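Local coordinates for protein putative methyltransferase (Porphyromonas gingivalis, PDB 3LL7) that probably acts as a methyltransferase, presumably using S-adenosylmethionine as methyl donor, on a substrate not yet identified, at residues 45-50 and 67-72; 130-135 and 145-150; 62-67 and 136-141; 56-61 and 73-78. All coordinates share one frame; numbering follows the deposited sequence.

Interaction 1. Residues 45-50 and 67-72; sequences ATQIEL and LYIPSR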
# COMPACT_ATOMS: atom_id res chain seq x y z
N ALA A 45 18.83 11.41 -21.92
CA ALA A 45 18.60 9.98 -22.16
C ALA A 45 17.95 9.32 -20.97
O ALA A 45 17.04 8.51 -21.13
CB ALA A 45 19.89 9.25 -22.52
N THR A 46 18.41 9.67 -19.77
CA THR A 46 17.85 9.11 -18.54
C THR A 46 16.36 9.42 -18.40
O THR A 46 15.59 8.53 -18.04
CB THR A 46 18.63 9.57 -17.28
OG1 THR A 46 19.98 9.09 -17.35
CG2 THR A 46 18.00 9.05 -16.01
N GLN A 47 15.97 10.67 -18.67
CA GLN A 47 14.55 11.06 -18.60
C GLN A 47 13.71 10.31 -19.63
O GLN A 47 12.63 9.77 -19.30
CB GLN A 47 14.35 12.58 -18.79
CG GLN A 47 14.95 13.43 -17.68
CD GLN A 47 14.42 13.06 -16.30
OE1 GLN A 47 13.23 13.23 -16.03
NE2 GLN A 47 15.29 12.57 -15.42
N ILE A 48 14.22 10.21 -20.86
CA ILE A 48 13.54 9.44 -21.89
C ILE A 48 13.44 7.96 -21.49
O ILE A 48 12.35 7.39 -21.58
CB ILE A 48 14.20 9.64 -23.28
CG1 ILE A 48 13.99 11.09 -23.73
CG2 ILE A 48 13.63 8.65 -24.29
CD1 ILE A 48 14.83 11.54 -24.95
N GLU A 49 14.55 7.36 -21.04
CA GLU A 49 14.57 5.92 -20.67
C GLU A 49 13.49 5.57 -19.67
O GLU A 49 12.82 4.55 -19.81
CB GLU A 49 15.95 5.45 -20.14
CG GLU A 49 16.18 3.90 -20.08
CD GLU A 49 15.73 3.21 -18.77
OE1 GLU A 49 15.54 3.90 -17.74
OE2 GLU A 49 15.55 1.96 -18.76
N LEU A 50 13.29 6.42 -18.67
CA LEU A 50 12.39 6.06 -17.57
C LEU A 50 10.97 6.58 -17.75
O LEU A 50 10.11 6.31 -16.92
CB LEU A 50 12.98 6.47 -16.20
CG LEU A 50 13.26 7.94 -15.89
CD1 LEU A 50 11.95 8.71 -15.74
CD2 LEU A 50 14.14 8.09 -14.63
N LEU A 67 8.33 18.26 -15.64
CA LEU A 67 8.64 17.40 -14.48
C LEU A 67 9.95 16.70 -14.75
O LEU A 67 10.20 16.24 -15.88
CB LEU A 67 7.56 16.34 -14.17
CG LEU A 67 6.27 16.77 -13.49
CD1 LEU A 67 5.49 15.55 -13.11
CD2 LEU A 67 6.47 17.68 -12.26
N TYR A 68 10.80 16.67 -13.72
CA TYR A 68 12.10 16.07 -13.80
C TYR A 68 12.22 14.98 -12.74
O TYR A 68 12.05 15.26 -11.55
CB TYR A 68 13.18 17.13 -13.57
CG TYR A 68 14.57 16.58 -13.71
CD1 TYR A 68 15.11 16.30 -14.96
CD2 TYR A 68 15.35 16.33 -12.59
CE1 TYR A 68 16.39 15.78 -15.10
CE2 TYR A 68 16.66 15.81 -12.71
CZ TYR A 68 17.16 15.52 -13.97
OH TYR A 68 18.43 15.01 -14.13
N ILE A 69 12.54 13.76 -13.17
CA ILE A 69 12.70 12.61 -12.25
C ILE A 69 14.14 12.47 -11.78
O ILE A 69 15.02 12.23 -12.59
CB ILE A 69 12.22 11.30 -12.90
CG1 ILE A 69 10.78 11.49 -13.41
CG2 ILE A 69 12.33 10.11 -11.92
CD1 ILE A 69 9.78 11.93 -12.33
N PRO A 70 14.37 12.61 -10.45
CA PRO A 70 15.77 12.73 -10.02
C PRO A 70 16.57 11.47 -10.29
O PRO A 70 17.74 11.57 -10.65
CB PRO A 70 15.67 13.02 -8.51
CG PRO A 70 14.32 12.54 -8.09
CD PRO A 70 13.42 12.66 -9.32
N SER A 71 15.93 10.31 -10.16
CA SER A 71 16.57 9.02 -10.41
C SER A 71 15.55 7.89 -10.62
O SER A 71 14.39 7.98 -10.19
CB SER A 71 17.54 8.65 -9.26
OG SER A 71 16.86 8.50 -8.02
N ARG A 72 15.99 6.83 -11.31
CA ARG A 72 15.25 5.56 -11.35
C ARG A 72 15.04 5.03 -9.94
O ARG A 72 13.95 4.56 -9.59
CB ARG A 72 15.99 4.53 -12.21
CG ARG A 72 16.32 5.01 -13.62
CD ARG A 72 17.48 4.24 -14.24
NE ARG A 72 17.27 2.80 -14.14
CZ ARG A 72 18.14 1.87 -14.52
NH1 ARG A 72 19.30 2.19 -15.05
NH2 ARG A 72 17.82 0.60 -14.36
O HOH W 1 18.09 12.85 -15.69
O HOH W 2 11.94 15.15 -17.87
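The carboxamide of Q47 reads both backbone polar groups of I69 at once. Its OE1 accepts from I69 N at 3.0 Å in a nearly straight bond (N-H...O 171°), and its NE2 donates to I69 O at 2.9 Å, with that oxygen close to the amide plane. I69 has extended backbone angles, which turn its N-H and C=O the same way, so one primary amide can serve both. A bend at chi2 (-56°) places CD of Q47 over the CD1-CE1 side of the Y68 ring. NE2 rests on that face, 3.4 Å from CE1 of Y68, with amide and ring planes 24° apart.

Beside the amide, apolar contacts take over. L50 sends CD1 against I69 CG1 at 3.8 Å, while its CD2 meets I69 CG2 and, at 3.9 Å, R72 CG. At the more exposed end, E49 OE1 lies 4.1 Å from R72 NE but well out of the guanidinium plane, so only the charges attract; its salt bridge is with R53.

Two waters form the next shell. One accepts from Q47 NE2 and is hydrogen-bonded to Y68 OH; the other donates to Q47 OE1 and to L67 O, at 2.9 Å from the latter. Farther out, I14 of helix 8-20 touches both Q47 and Y68, and S71 OG caps the N of S74 at the start of helix 72-77.

Each polar atom of a buried amide thus has one backbone and one water partner, which fixes the flip of the carboxamide and ties residues 45-50, within the PG_1098 N-terminal family region, to the loop between helices 59-62 and 72-77.

Interaction 2. Residues 130-135 and 145-150; sequences AARHNI and VNILTG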
# COMPACT_ATOMS: atom_id res chain seq x y z
N ALA A 130 15.25 18.03 -7.27
CA ALA A 130 14.17 17.69 -8.21
C ALA A 130 12.80 18.12 -7.62
O ALA A 130 11.93 18.65 -8.33
CB ALA A 130 14.19 16.21 -8.52
N ALA A 131 12.63 17.88 -6.32
CA ALA A 131 11.40 18.21 -5.63
C ALA A 131 11.17 19.70 -5.59
O ALA A 131 10.05 20.18 -5.73
CB ALA A 131 11.39 17.61 -4.22
N ARG A 132 12.26 20.43 -5.41
CA ARG A 132 12.23 21.87 -5.41
C ARG A 132 11.70 22.37 -6.77
O ARG A 132 11.00 23.37 -6.84
CB ARG A 132 13.64 22.41 -5.06
CG ARG A 132 13.68 23.83 -4.56
CD ARG A 132 15.04 24.20 -3.97
NE ARG A 132 15.18 23.67 -2.62
CZ ARG A 132 16.06 22.73 -2.29
NH1 ARG A 132 16.92 22.25 -3.20
NH2 ARG A 132 16.10 22.29 -1.04
N HIS A 133 12.03 21.66 -7.85
CA HIS A 133 11.50 21.96 -9.20
C HIS A 133 10.05 21.45 -9.43
O HIS A 133 9.19 22.18 -9.95
CB HIS A 133 12.44 21.37 -10.25
CG HIS A 133 11.95 21.50 -11.66
ND1 HIS A 133 12.20 22.61 -12.44
CD2 HIS A 133 11.23 20.65 -12.44
CE1 HIS A 133 11.65 22.45 -13.63
NE2 HIS A 133 11.06 21.27 -13.65
N ASN A 134 9.82 20.19 -9.08
CA ASN A 134 8.57 19.48 -9.39
C ASN A 134 7.40 19.94 -8.54
O ASN A 134 6.28 20.12 -9.05
CB ASN A 134 8.72 17.97 -9.21
CG ASN A 134 9.64 17.35 -10.26
OD1 ASN A 134 9.78 17.87 -11.37
ND2 ASN A 134 10.23 16.23 -9.92
N ILE A 135 7.65 20.10 -7.23
CA ILE A 135 6.55 20.39 -6.29
C ILE A 135 5.69 21.60 -6.73
O ILE A 135 4.46 21.47 -6.81
CB ILE A 135 7.02 20.41 -4.79
CG1 ILE A 135 7.25 18.98 -4.29
CG2 ILE A 135 6.01 21.16 -3.90
CD1 ILE A 135 8.03 18.89 -2.92
N VAL A 145 4.68 26.47 0.27
CA VAL A 145 5.62 25.39 0.66
C VAL A 145 7.08 25.83 0.87
O VAL A 145 7.53 26.81 0.31
CB VAL A 145 5.58 24.16 -0.30
CG1 VAL A 145 4.20 23.52 -0.29
CG2 VAL A 145 6.00 24.54 -1.71
N ASN A 146 7.80 25.09 1.71
CA ASN A 146 9.22 25.32 1.94
C ASN A 146 9.88 23.96 1.70
O ASN A 146 9.52 22.96 2.33
CB ASN A 146 9.43 25.81 3.38
CG ASN A 146 10.86 26.28 3.65
OD1 ASN A 146 11.72 26.24 2.79
ND2 ASN A 146 11.10 26.72 4.89
N ILE A 147 10.81 23.93 0.75
CA ILE A 147 11.40 22.67 0.32
C ILE A 147 12.87 22.66 0.79
O ILE A 147 13.71 23.40 0.27
CB ILE A 147 11.25 22.55 -1.20
CG1 ILE A 147 9.75 22.59 -1.58
CG2 ILE A 147 11.89 21.28 -1.71
CD1 ILE A 147 9.48 23.08 -3.01
N LEU A 148 13.16 21.85 1.80
CA LEU A 148 14.45 21.90 2.47
C LEU A 148 15.32 20.67 2.23
O LEU A 148 14.83 19.56 2.19
CB LEU A 148 14.25 22.07 3.98
CG LEU A 148 13.55 23.31 4.53
CD1 LEU A 148 13.29 23.10 6.01
CD2 LEU A 148 14.36 24.62 4.27
N THR A 149 16.62 20.89 2.09
CA THR A 149 17.57 19.80 1.96
C THR A 149 18.21 19.52 3.31
O THR A 149 18.62 20.45 4.01
CB THR A 149 18.68 20.16 0.97
OG1 THR A 149 18.09 20.37 -0.32
CG2 THR A 149 19.78 19.04 0.88
N GLY A 150 18.31 18.23 3.66
CA GLY A 150 19.09 17.80 4.83
C GLY A 150 18.32 16.88 5.75
O GLY A 150 17.20 16.50 5.45
O HOH W 3 19.46 20.75 -2.55
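R132 meets I147 and T149 with the edge of its guanidinium, every acceptor lying near the plane of the group. NH2 of R132 donates to T149 OG1 at 2.9 Å in an almost straight bond (N-H...O 175°). The same nitrogen also reaches I147 O at 2.9 Å, and NE of R132 shares that oxygen through a longer bond of 3.3 Å, a side-on grip of two nitrogens on one atom. Both donors stand above the carbonyl plane of I147, on the same face. The bend at chi3 (-79°) sets NE for this approach. A water accepts from R132 NH1 and is hydrogen-bonded to T149 OG1 at 2.6 Å, so it bridges the two side chains.

Helix 125-138 and strand 144-149 are the second and third elements of a beta-alpha-beta unit that begins with strand 117-122, as in the Rossmann-like sheets of methyltransferases. The two segments run nearly antiparallel, at 164°. I147 is central to the apolar part: its CG2 lies 3.9 Å from R132 CB. The I135 and I147 side chains reach toward each other tip to tip, with I147 CD1 4.0 Å from I135 CB. CG2 of I135 also touches CG2 of V145. Y120, on strand 117-122, touches A131, I135 and I147, and F108 of helix 106-112 packs on I135 and V145. On another side of the helix, H133 ND1 is hydrogen-bonded to E8.

Interaction 3. Residues 62-67 and 136-141; sequences AGISSL and PLLLNE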
# COMPACT_ATOMS: atom_id res chain seq x y z
N ALA A 62 3.41 11.72 -15.72
CA ALA A 62 3.97 11.52 -17.06
C ALA A 62 3.35 12.46 -18.09
O ALA A 62 3.94 12.69 -19.16
CB ALA A 62 3.82 10.06 -17.50
N GLY A 63 2.19 13.02 -17.77
CA GLY A 63 1.52 13.98 -18.65
C GLY A 63 1.83 15.44 -18.37
O GLY A 63 1.30 16.32 -19.03
N ILE A 64 2.70 15.70 -17.38
CA ILE A 64 3.03 17.08 -16.99
C ILE A 64 4.39 17.52 -17.51
O ILE A 64 5.43 16.84 -17.28
CB ILE A 64 2.93 17.31 -15.46
CG1 ILE A 64 1.47 17.16 -15.01
CG2 ILE A 64 3.46 18.70 -15.07
CD1 ILE A 64 1.24 17.55 -13.57
N SER A 65 4.38 18.68 -18.17
CA SER A 65 5.54 19.27 -18.81
C SER A 65 6.51 19.85 -17.79
O SER A 65 6.12 20.56 -16.85
CB SER A 65 5.13 20.35 -19.83
OG SER A 65 5.12 21.64 -19.23
N SER A 66 7.78 19.54 -17.97
CA SER A 66 8.79 20.14 -17.14
C SER A 66 9.08 19.34 -15.89
O SER A 66 9.98 19.72 -15.14
CB SER A 66 8.39 21.57 -16.75
OG SER A 66 9.33 22.51 -17.23
N LEU A 67 8.33 18.26 -15.64
CA LEU A 67 8.64 17.40 -14.48
C LEU A 67 9.95 16.70 -14.75
O LEU A 67 10.20 16.24 -15.88
CB LEU A 67 7.56 16.34 -14.17
CG LEU A 67 6.27 16.77 -13.49
CD1 LEU A 67 5.49 15.55 -13.11
CD2 LEU A 67 6.47 17.68 -12.26
N PRO A 136 6.32 22.76 -7.06
CA PRO A 136 5.49 23.89 -7.51
C PRO A 136 4.70 23.66 -8.81
O PRO A 136 3.71 24.34 -9.03
CB PRO A 136 6.51 25.03 -7.69
CG PRO A 136 7.65 24.65 -6.86
CD PRO A 136 7.73 23.15 -6.92
N LEU A 137 5.13 22.72 -9.65
CA LEU A 137 4.38 22.40 -10.87
C LEU A 137 3.18 21.49 -10.59
O LEU A 137 2.31 21.28 -11.46
CB LEU A 137 5.31 21.74 -11.89
CG LEU A 137 6.56 22.58 -12.20
CD1 LEU A 137 7.55 21.77 -12.99
CD2 LEU A 137 6.17 23.86 -12.94
N LEU A 138 3.14 20.91 -9.39
CA LEU A 138 2.11 19.94 -9.05
C LEU A 138 1.07 20.46 -8.06
O LEU A 138 0.03 19.83 -7.89
CB LEU A 138 2.75 18.66 -8.51
CG LEU A 138 3.55 17.83 -9.52
CD1 LEU A 138 4.70 17.08 -8.83
CD2 LEU A 138 2.64 16.88 -10.32
N LEU A 139 1.36 21.57 -7.40
CA LEU A 139 0.45 22.09 -6.39
C LEU A 139 -0.64 22.92 -7.03
O LEU A 139 -0.35 23.68 -7.97
CB LEU A 139 1.18 22.96 -5.38
CG LEU A 139 2.26 22.41 -4.44
CD1 LEU A 139 3.07 23.61 -3.95
CD2 LEU A 139 1.70 21.65 -3.29
N ASN A 140 -1.87 22.80 -6.52
CA ASN A 140 -2.99 23.66 -6.88
C ASN A 140 -2.65 25.12 -6.55
O ASN A 140 -1.61 25.39 -5.95
CB ASN A 140 -4.28 23.23 -6.15
CG ASN A 140 -4.52 21.72 -6.18
OD1 ASN A 140 -3.99 21.01 -7.04
ND2 ASN A 140 -5.31 21.22 -5.23
N GLU A 141 -3.52 26.05 -6.95
CA GLU A 141 -3.28 27.46 -6.66
C GLU A 141 -3.46 27.76 -5.17
O GLU A 141 -4.25 27.10 -4.48
CB GLU A 141 -4.19 28.36 -7.51
CG GLU A 141 -3.61 29.76 -7.76
CD GLU A 141 -4.58 30.72 -8.44
OE1 GLU A 141 -5.79 30.71 -8.11
OE2 GLU A 141 -4.12 31.52 -9.29
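I64 and L67, the first and last residues of a type II beta turn, lay their side chains on L138 near the end of helix 125-138. The turn occupies the loop between helices 59-62 and 72-77, and S66 takes a positive phi (90°), as the third position of such a turn does.

The apolar contacts carry most of the joint. L138 spreads its two methyl groups between the turn's ends: CD2 meets I64 CD1 at 3.6 Å, and CD1 meets L67 CD2 at 3.9 Å. L67 comes in at about a right angle to L138, whereas I64 approaches it at a slant. With chi2 at 149°, L138 departs from a staggered position in placing those methyls. L67 CD2 also lies 4.2 Å from L137 CB, bringing the two leucines of the helix end onto the same turn. W61 touches both L67 and L138, and I109 of helix 106-112 packs on L138, so the inner side of the cluster is lined by neighbouring helices.

No hydrogen bond passes between the two segments. One turn earlier on the helix, H133 NE2 makes a probable but very short hydrogen bond to S66 O.

Methyl against polar backbone is the remaining kind of contact, at the more exposed side. L137 sets its CD1 against S66, 3.9 Å from S66 CB and 3.8 Å from S66 O.

Interaction 4. Residues 56-61 and 73-78; sequences NKLPQW and LSLEQS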
# COMPACT_ATOMS: atom_id res chain seq x y z
N ASN A 56 3.45 4.34 -16.41
CA ASN A 56 2.78 3.20 -15.80
C ASN A 56 2.41 3.49 -14.35
O ASN A 56 1.26 3.32 -13.94
CB ASN A 56 3.64 1.93 -15.89
CG ASN A 56 3.97 1.55 -17.32
OD1 ASN A 56 3.12 1.61 -18.22
ND2 ASN A 56 5.22 1.14 -17.55
N LYS A 57 3.39 3.97 -13.57
CA LYS A 57 3.22 4.15 -12.12
C LYS A 57 2.44 5.42 -11.74
O LYS A 57 1.52 5.38 -10.92
CB LYS A 57 4.58 4.14 -11.40
CG LYS A 57 4.47 4.16 -9.88
CD LYS A 57 5.80 3.83 -9.19
CE LYS A 57 5.63 3.89 -7.68
NZ LYS A 57 6.85 3.47 -6.91
N LEU A 58 2.83 6.54 -12.34
CA LEU A 58 2.23 7.83 -12.06
C LEU A 58 1.81 8.44 -13.39
O LEU A 58 2.52 9.31 -13.91
CB LEU A 58 3.26 8.73 -11.37
CG LEU A 58 3.82 8.19 -10.05
CD1 LEU A 58 5.06 8.96 -9.58
CD2 LEU A 58 2.73 8.24 -9.02
N PRO A 59 0.68 7.97 -13.97
CA PRO A 59 0.29 8.51 -15.29
C PRO A 59 -0.03 10.01 -15.28
O PRO A 59 0.22 10.68 -16.29
CB PRO A 59 -0.93 7.66 -15.69
CG PRO A 59 -1.39 6.99 -14.43
CD PRO A 59 -0.19 6.86 -13.53
N GLN A 60 -0.54 10.54 -14.17
CA GLN A 60 -0.77 11.99 -14.08
C GLN A 60 0.53 12.82 -14.13
O GLN A 60 0.55 13.91 -14.72
CB GLN A 60 -1.61 12.35 -12.87
CG GLN A 60 -3.06 11.93 -13.03
CD GLN A 60 -4.00 12.79 -12.20
OE1 GLN A 60 -3.63 13.27 -11.13
NE2 GLN A 60 -5.22 12.98 -12.70
N TRP A 61 1.61 12.29 -13.56
CA TRP A 61 2.93 12.95 -13.67
C TRP A 61 3.51 12.89 -15.09
O TRP A 61 4.03 13.89 -15.61
CB TRP A 61 3.92 12.36 -12.66
CG TRP A 61 3.66 12.77 -11.23
CD1 TRP A 61 2.44 12.86 -10.61
CD2 TRP A 61 4.63 13.11 -10.23
NE1 TRP A 61 2.60 13.26 -9.30
CE2 TRP A 61 3.93 13.40 -9.04
CE3 TRP A 61 6.03 13.18 -10.23
CZ2 TRP A 61 4.58 13.78 -7.85
CZ3 TRP A 61 6.68 13.57 -9.04
CH2 TRP A 61 5.95 13.85 -7.88
N LEU A 73 16.08 5.13 -9.11
CA LEU A 73 15.97 4.75 -7.70
C LEU A 73 14.80 5.44 -7.01
O LEU A 73 13.93 4.77 -6.44
CB LEU A 73 17.29 4.97 -6.95
CG LEU A 73 17.42 4.35 -5.55
CD1 LEU A 73 16.93 2.90 -5.50
CD2 LEU A 73 18.87 4.46 -5.06
N SER A 74 14.75 6.78 -7.06
CA SER A 74 13.67 7.54 -6.43
C SER A 74 12.28 7.20 -6.99
O SER A 74 11.29 7.21 -6.26
CB SER A 74 13.92 9.05 -6.52
OG SER A 74 14.80 9.47 -5.49
N LEU A 75 12.21 6.89 -8.29
CA LEU A 75 10.94 6.52 -8.90
C LEU A 75 10.41 5.16 -8.38
O LEU A 75 9.23 5.05 -8.04
CB LEU A 75 11.05 6.53 -10.43
CG LEU A 75 9.80 6.11 -11.22
CD1 LEU A 75 8.54 6.90 -10.79
CD2 LEU A 75 10.04 6.23 -12.72
N GLU A 76 11.27 4.15 -8.30
CA GLU A 76 10.79 2.83 -7.86
C GLU A 76 10.48 2.75 -6.37
O GLU A 76 9.74 1.88 -5.94
CB GLU A 76 11.74 1.71 -8.30
CG GLU A 76 11.81 1.49 -9.83
CD GLU A 76 10.51 0.93 -10.45
OE1 GLU A 76 9.90 -0.02 -9.87
OE2 GLU A 76 10.11 1.42 -11.54
N GLN A 77 10.99 3.70 -5.58
CA GLN A 77 10.73 3.71 -4.12
C GLN A 77 9.44 4.44 -3.71
O GLN A 77 8.97 4.30 -2.57
CB GLN A 77 11.91 4.33 -3.37
CG GLN A 77 13.23 3.54 -3.45
CD GLN A 77 14.39 4.26 -2.78
OE1 GLN A 77 14.28 5.42 -2.36
NE2 GLN A 77 15.53 3.58 -2.68
N SER A 78 8.88 5.24 -4.62
CA SER A 78 7.80 6.14 -4.24
C SER A 78 6.47 5.42 -4.00
O SER A 78 6.26 4.31 -4.48
CB SER A 78 7.60 7.21 -5.31
OG SER A 78 6.81 6.71 -6.37
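NZ of K57 is gripped by oxygens of L75 and S78 at the close of helix 72-77. The shortest bond, 2.6 Å, runs from K57 NZ to S78 O. A second, of 3.1 Å, runs from K57 NZ to L75 O within the carbonyl plane of L75, at a C=O...N angle of 153°. S78 OG adds a weak bond from K57 NZ at 3.3 Å. With chi1 at -173°, CG is anti to the backbone N, and from there the chain stays extended, spanning the gap from the last turn of helix 38-57. The methylenes share the contact: CE of K57 is 3.3 Å from S78 O.

S78 OG stands between its own backbone N and carbonyl carbon, the crowded position, which brings it beside the ammonium. A bound formate, probably from the crystallisation liquor, lies about 3 Å from the S78 side chain. The E76 carboxylate approaches only to 5.5 Å, measured from K57 NZ to E76 OE1, and would favour the positive charge from a distance.

Beside the polar end, L58 CD1 meets L75 CD1 at 4.2 Å. L58, the residue at which the chain leaves helix 38-57, also sets CD1 over one face of W61 toward the ring's rim, while L104 covers L75 and S78.

A lysine ammonium set against carbonyl oxygens at the C-terminal end of a neighbouring helix, consistent with a favourable charge-helix-dipole interaction, here joins helices 38-57 and 72-77.

Overall arrangement
Interactions 1 and 4 lie among the N-terminal helices and their connecting loop, interaction 2 lies within the beta-alpha-beta unit, and interaction 3 joins the two parts. Interaction 1 is buried and relies on a water-backed amide; interaction 3, at the surface, has no hydrogen bond between its segments and is mainly apolar. Interactions 2 and 4 are partly buried and each set a cationic side chain on backbone and hydroxyl oxygens, an arginine beside a strand and a lysine at a helix end. Helix 38-57 serves interactions 1 and 4, helix 125-138 interactions 2 and 3, and L67 belongs to both 1 and 3. N134 ND2 probably donates to Y68 O, linking interactions 1 and 2, whereas W61 packs against L138 between interactions 3 and 4.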